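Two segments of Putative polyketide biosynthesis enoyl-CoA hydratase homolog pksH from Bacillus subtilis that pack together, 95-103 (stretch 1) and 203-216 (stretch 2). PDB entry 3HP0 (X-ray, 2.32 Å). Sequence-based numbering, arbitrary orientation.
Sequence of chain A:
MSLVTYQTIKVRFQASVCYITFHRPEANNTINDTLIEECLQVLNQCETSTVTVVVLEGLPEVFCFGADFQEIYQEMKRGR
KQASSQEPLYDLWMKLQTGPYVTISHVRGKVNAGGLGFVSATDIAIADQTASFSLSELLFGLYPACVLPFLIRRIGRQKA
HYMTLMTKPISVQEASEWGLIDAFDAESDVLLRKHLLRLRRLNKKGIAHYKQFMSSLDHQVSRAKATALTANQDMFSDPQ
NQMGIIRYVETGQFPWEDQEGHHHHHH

Stretch 1, residues 95-103: KLQTGPYVT
Stretch 2 203-216: NKKGIAHYKQFMSS

Stretch 1 closes a helix and opens a strand. Residues 95-98 are its last helical turn, Gly 99 is the first residue to leave helical phi/psi (-58/159), Pro 100 (-76/65) makes a tight turn, with Tyr 101 N donating to Gly 99 O, and Tyr 101 (-179/155) is extended, and Val 102 and Thr 103 begin the strand. Stretch 2 is helical from Lys 204 onward, with phi near -60° and psi near -45° for most residues. Its start is capped by Asn 203 (chi1 74°, p), whose OD1 accepts from Gly 206 N at 2.7 Å with an N-H...O angle of 152°. The register is set by three CA pairs: Thr 98 CA to Lys 211 CA at 6.2 Å, Pro 100 CA to Ala 208 CA at 4.1 Å, and Tyr 101 CA to Ile 207 CA at 6.2 Å. Residue numbers rise in one stretch as they fall in the other, so the two stretches run in opposing senses, and together they bury 496 Å².

Lys 211 contributes the largest share, 106 Å². Its CB points toward stretch 1, and the chain bends through chi1 -59° (m), chi2 -135° (between wells), chi3 -61° (m) and chi4 172° (t), carrying the ammonium group to the turn where the helix gives way to the strand. Several backbone carbonyls collect there. Lys 211 NZ donates to Tyr 101 O at 2.8 Å and, weakly, to Gln 97 O at 3.5 Å; it also lies 3.1 Å from Leu 96 O. Gly 99 O has a separate role, accepting from Tyr 101 N at 2.7 Å within the turn, although its modelled position is less certain.

Pro 100 covers 75 Å² and makes the closest backbone approach of the register. Its ring, with C-gamma endo pucker, lies beside the helix, and Pro 100 CB meets Ala 208 CB at 3.5 Å. The small methyl of Ala 208 is consistent with the 4.1 Å separation of their CA atoms. The carbonyl of the same proline is claimed by Lys 204, whose NZ donates to Pro 100 O at 3.0 Å. Lys 204 leaves its backbone sideways, but t, t, t, p rotamers (-162°, 178°, -172°, 68°) bring its end nearer. Its NZ also sits at the edge of the Tyr 101 ring, near the ring plane, 4.3 Å from Tyr 101 CD2.

Ile 207 (m, t) points toward stretch 1 and makes a second apolar contact: Ile 207 CG2 is 3.6 Å from Val 102 CG2, with Val 102 at chi1 170° (t), and 3.9 Å from Tyr 101 C.

Two waters bridge the stretches. The oxygen of one water donates to Gln 97 O (2.8 Å) and Lys 211 O (2.7 Å) and accepts from Ser 215 OG (3.3 Å); the oxygen of the other donates to Thr 98 O (2.8 Å) and Ala 208 O (3.3 Å). Both link carbonyls near the end of the first helix to carbonyls of the second.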

# COMPACT_ATOMS: atom_id res chain seq x y z
N LYS A 95 -8.64 1.58 -6.40
CA LYS A 95 -9.72 2.46 -5.97
C LYS A 95 -9.10 3.76 -5.42
O LYS A 95 -9.57 4.86 -5.73
CB LYS A 95 -10.54 1.77 -4.87
CG LYS A 95 -12.00 2.19 -4.78
CD LYS A 95 -12.79 1.63 -5.96
CE LYS A 95 -14.27 1.50 -5.62
NZ LYS A 95 -15.05 0.81 -6.71
N LEU A 96 -8.06 3.62 -4.61
CA LEU A 96 -7.38 4.76 -4.04
C LEU A 96 -6.95 5.72 -5.13
O LEU A 96 -6.99 6.93 -4.94
CB LEU A 96 -6.15 4.31 -3.25
CG LEU A 96 -6.26 3.95 -1.77
CD1 LEU A 96 -7.70 3.81 -1.31
CD2 LEU A 96 -5.49 2.67 -1.55
N GLN A 97 -6.53 5.18 -6.27
CA GLN A 97 -6.10 6.02 -7.39
C GLN A 97 -7.26 6.52 -8.26
O GLN A 97 -7.11 7.49 -9.00
CB GLN A 97 -5.19 5.24 -8.34
CG GLN A 97 -3.92 4.72 -7.79
CD GLN A 97 -2.95 4.40 -8.91
OE1 GLN A 97 -3.20 3.51 -9.73
NE2 GLN A 97 -1.85 5.15 -8.96
N THR A 98 -8.40 5.86 -8.16
CA THR A 98 -9.53 6.19 -9.01
C THR A 98 -10.76 6.85 -8.40
O THR A 98 -11.49 7.55 -9.08
CB THR A 98 -9.99 4.91 -9.76
OG1 THR A 98 -8.89 4.35 -10.48
CG2 THR A 98 -11.09 5.24 -10.75
N GLY A 99 -10.99 6.62 -7.11
CA GLY A 99 -12.16 7.17 -6.47
C GLY A 99 -12.36 8.67 -6.49
O GLY A 99 -11.41 9.44 -6.67
N PRO A 100 -13.61 9.13 -6.30
CA PRO A 100 -13.94 10.55 -6.29
C PRO A 100 -13.51 11.22 -4.99
O PRO A 100 -14.33 11.67 -4.19
CB PRO A 100 -15.46 10.54 -6.47
CG PRO A 100 -15.85 9.35 -5.63
CD PRO A 100 -14.80 8.30 -6.00
N TYR A 101 -12.19 11.26 -4.78
CA TYR A 101 -11.58 11.87 -3.61
C TYR A 101 -10.08 11.76 -3.72
O TYR A 101 -9.56 10.89 -4.40
CB TYR A 101 -12.06 11.20 -2.32
CG TYR A 101 -12.23 9.71 -2.44
CD1 TYR A 101 -11.14 8.89 -2.74
CD2 TYR A 101 -13.49 9.12 -2.30
CE1 TYR A 101 -11.29 7.52 -2.91
CE2 TYR A 101 -13.66 7.75 -2.47
CZ TYR A 101 -12.55 6.96 -2.78
OH TYR A 101 -12.71 5.61 -3.00
N VAL A 102 -9.38 12.68 -3.07
CA VAL A 102 -7.94 12.70 -3.07
C VAL A 102 -7.49 11.82 -1.92
O VAL A 102 -7.88 12.05 -0.77
CB VAL A 102 -7.43 14.14 -2.90
CG1 VAL A 102 -5.93 14.16 -2.66
CG2 VAL A 102 -7.79 14.95 -4.15
N THR A 103 -6.72 10.77 -2.22
CA THR A 103 -6.25 9.88 -1.18
C THR A 103 -4.84 10.27 -0.77
O THR A 103 -4.03 10.68 -1.61
CB THR A 103 -6.31 8.40 -1.62
OG1 THR A 103 -5.47 8.19 -2.76
CG2 THR A 103 -7.75 8.02 -1.98
N ASN A 203 -13.58 20.86 -4.99
CA ASN A 203 -14.89 20.27 -4.75
C ASN A 203 -14.84 18.82 -5.28
O ASN A 203 -14.07 18.51 -6.20
CB ASN A 203 -15.98 21.09 -5.46
CG ASN A 203 -15.97 20.89 -6.96
OD1 ASN A 203 -16.36 19.83 -7.45
ND2 ASN A 203 -15.53 21.90 -7.70
N LYS A 204 -15.66 17.95 -4.70
CA LYS A 204 -15.70 16.54 -5.08
C LYS A 204 -15.83 16.33 -6.59
O LYS A 204 -15.14 15.49 -7.17
CB LYS A 204 -16.86 15.84 -4.37
CG LYS A 204 -16.76 14.32 -4.33
CD LYS A 204 -17.94 13.76 -3.56
CE LYS A 204 -17.82 12.26 -3.32
NZ LYS A 204 -16.72 11.92 -2.39
N LYS A 205 -16.72 17.10 -7.22
CA LYS A 205 -16.97 17.02 -8.65
C LYS A 205 -15.74 17.26 -9.54
O LYS A 205 -15.52 16.53 -10.50
CB LYS A 205 -18.08 18.02 -9.02
CG LYS A 205 -18.44 18.07 -10.50
CD LYS A 205 -19.48 19.17 -10.76
CE LYS A 205 -19.96 19.15 -12.20
NZ LYS A 205 -21.20 19.98 -12.35
N GLY A 206 -14.96 18.28 -9.23
CA GLY A 206 -13.78 18.56 -10.02
C GLY A 206 -12.73 17.48 -9.80
O GLY A 206 -12.06 17.06 -10.74
N ILE A 207 -12.61 17.02 -8.56
CA ILE A 207 -11.64 16.00 -8.22
C ILE A 207 -11.96 14.71 -8.95
O ILE A 207 -11.08 14.10 -9.57
CB ILE A 207 -11.63 15.72 -6.70
CG1 ILE A 207 -11.24 16.98 -5.93
CG2 ILE A 207 -10.65 14.58 -6.38
CD1 ILE A 207 -11.30 16.81 -4.42
N ALA A 208 -13.22 14.29 -8.87
CA ALA A 208 -13.65 13.06 -9.51
C ALA A 208 -13.44 13.11 -11.03
O ALA A 208 -12.89 12.17 -11.61
CB ALA A 208 -15.12 12.77 -9.17
N HIS A 209 -13.86 14.19 -11.67
CA HIS A 209 -13.69 14.33 -13.11
C HIS A 209 -12.22 14.42 -13.47
O HIS A 209 -11.80 13.91 -14.50
CB HIS A 209 -14.41 15.57 -13.63
CG HIS A 209 -15.89 15.43 -13.70
ND1 HIS A 209 -16.52 14.50 -14.50
CD2 HIS A 209 -16.88 16.13 -13.09
CE1 HIS A 209 -17.83 14.63 -14.39
NE2 HIS A 209 -18.08 15.61 -13.54
N TYR A 210 -11.43 15.08 -12.62
CA TYR A 210 -10.01 15.22 -12.89
C TYR A 210 -9.32 13.86 -12.77
O TYR A 210 -8.53 13.48 -13.64
CB TYR A 210 -9.35 16.23 -11.92
CG TYR A 210 -7.84 16.11 -11.93
CD1 TYR A 210 -7.12 16.35 -13.10
CD2 TYR A 210 -7.16 15.62 -10.82
CE1 TYR A 210 -5.76 16.09 -13.17
CE2 TYR A 210 -5.79 15.36 -10.88
CZ TYR A 210 -5.10 15.59 -12.06
OH TYR A 210 -3.77 15.28 -12.15
N LYS A 211 -9.64 13.11 -11.71
CA LYS A 211 -9.03 11.79 -11.55
C LYS A 211 -9.48 10.84 -12.65
O LYS A 211 -8.69 10.03 -13.13
CB LYS A 211 -9.30 11.20 -10.16
CG LYS A 211 -8.76 12.09 -9.02
CD LYS A 211 -8.02 11.33 -7.95
CE LYS A 211 -8.90 10.31 -7.25
NZ LYS A 211 -8.17 9.41 -6.31
N GLN A 212 -10.74 10.93 -13.08
CA GLN A 212 -11.20 10.04 -14.15
C GLN A 212 -10.38 10.31 -15.40
O GLN A 212 -9.96 9.38 -16.08
CB GLN A 212 -12.69 10.23 -14.45
CG GLN A 212 -13.58 9.86 -13.27
CD GLN A 212 -15.07 9.98 -13.59
OE1 GLN A 212 -15.46 10.62 -14.58
NE2 GLN A 212 -15.90 9.37 -12.74
N PHE A 213 -10.14 11.58 -15.69
CA PHE A 213 -9.34 11.96 -16.85
C PHE A 213 -7.91 11.37 -16.78
O PHE A 213 -7.42 10.81 -17.77
CB PHE A 213 -9.28 13.49 -16.93
CG PHE A 213 -8.31 13.99 -17.95
CD1 PHE A 213 -8.62 13.94 -19.30
CD2 PHE A 213 -7.06 14.48 -17.56
CE1 PHE A 213 -7.71 14.38 -20.26
CE2 PHE A 213 -6.15 14.91 -18.50
CZ PHE A 213 -6.48 14.86 -19.86
N MSE A 214 -7.25 11.50 -15.63
CA MSE A 214 -5.89 10.96 -15.48
C MSE A 214 -5.93 9.43 -15.67
O MSE A 214 -5.02 8.86 -16.25
CB MSE A 214 -5.30 11.29 -14.08
CG MSE A 214 -4.87 12.74 -13.91
SE MSE A 214 -3.47 13.31 -15.17
CE MSE A 214 -1.95 13.39 -13.90
N SER A 215 -6.98 8.79 -15.17
CA SER A 215 -7.12 7.35 -15.32
C SER A 215 -7.23 6.93 -16.78
O SER A 215 -6.58 5.98 -17.20
CB SER A 215 -8.36 6.83 -14.58
OG SER A 215 -8.06 6.59 -13.22
N SER A 216 -8.06 7.63 -17.56
CA SER A 216 -8.23 7.26 -18.96
C SER A 216 -6.95 7.50 -19.76
O SER A 216 -6.67 6.81 -20.74
CB SER A 216 -9.40 8.03 -19.59
OG SER A 216 -9.05 9.37 -19.83
O HOH W 1 -6.90 9.05 -11.35
O HOH W 2 -13.35 9.52 -9.71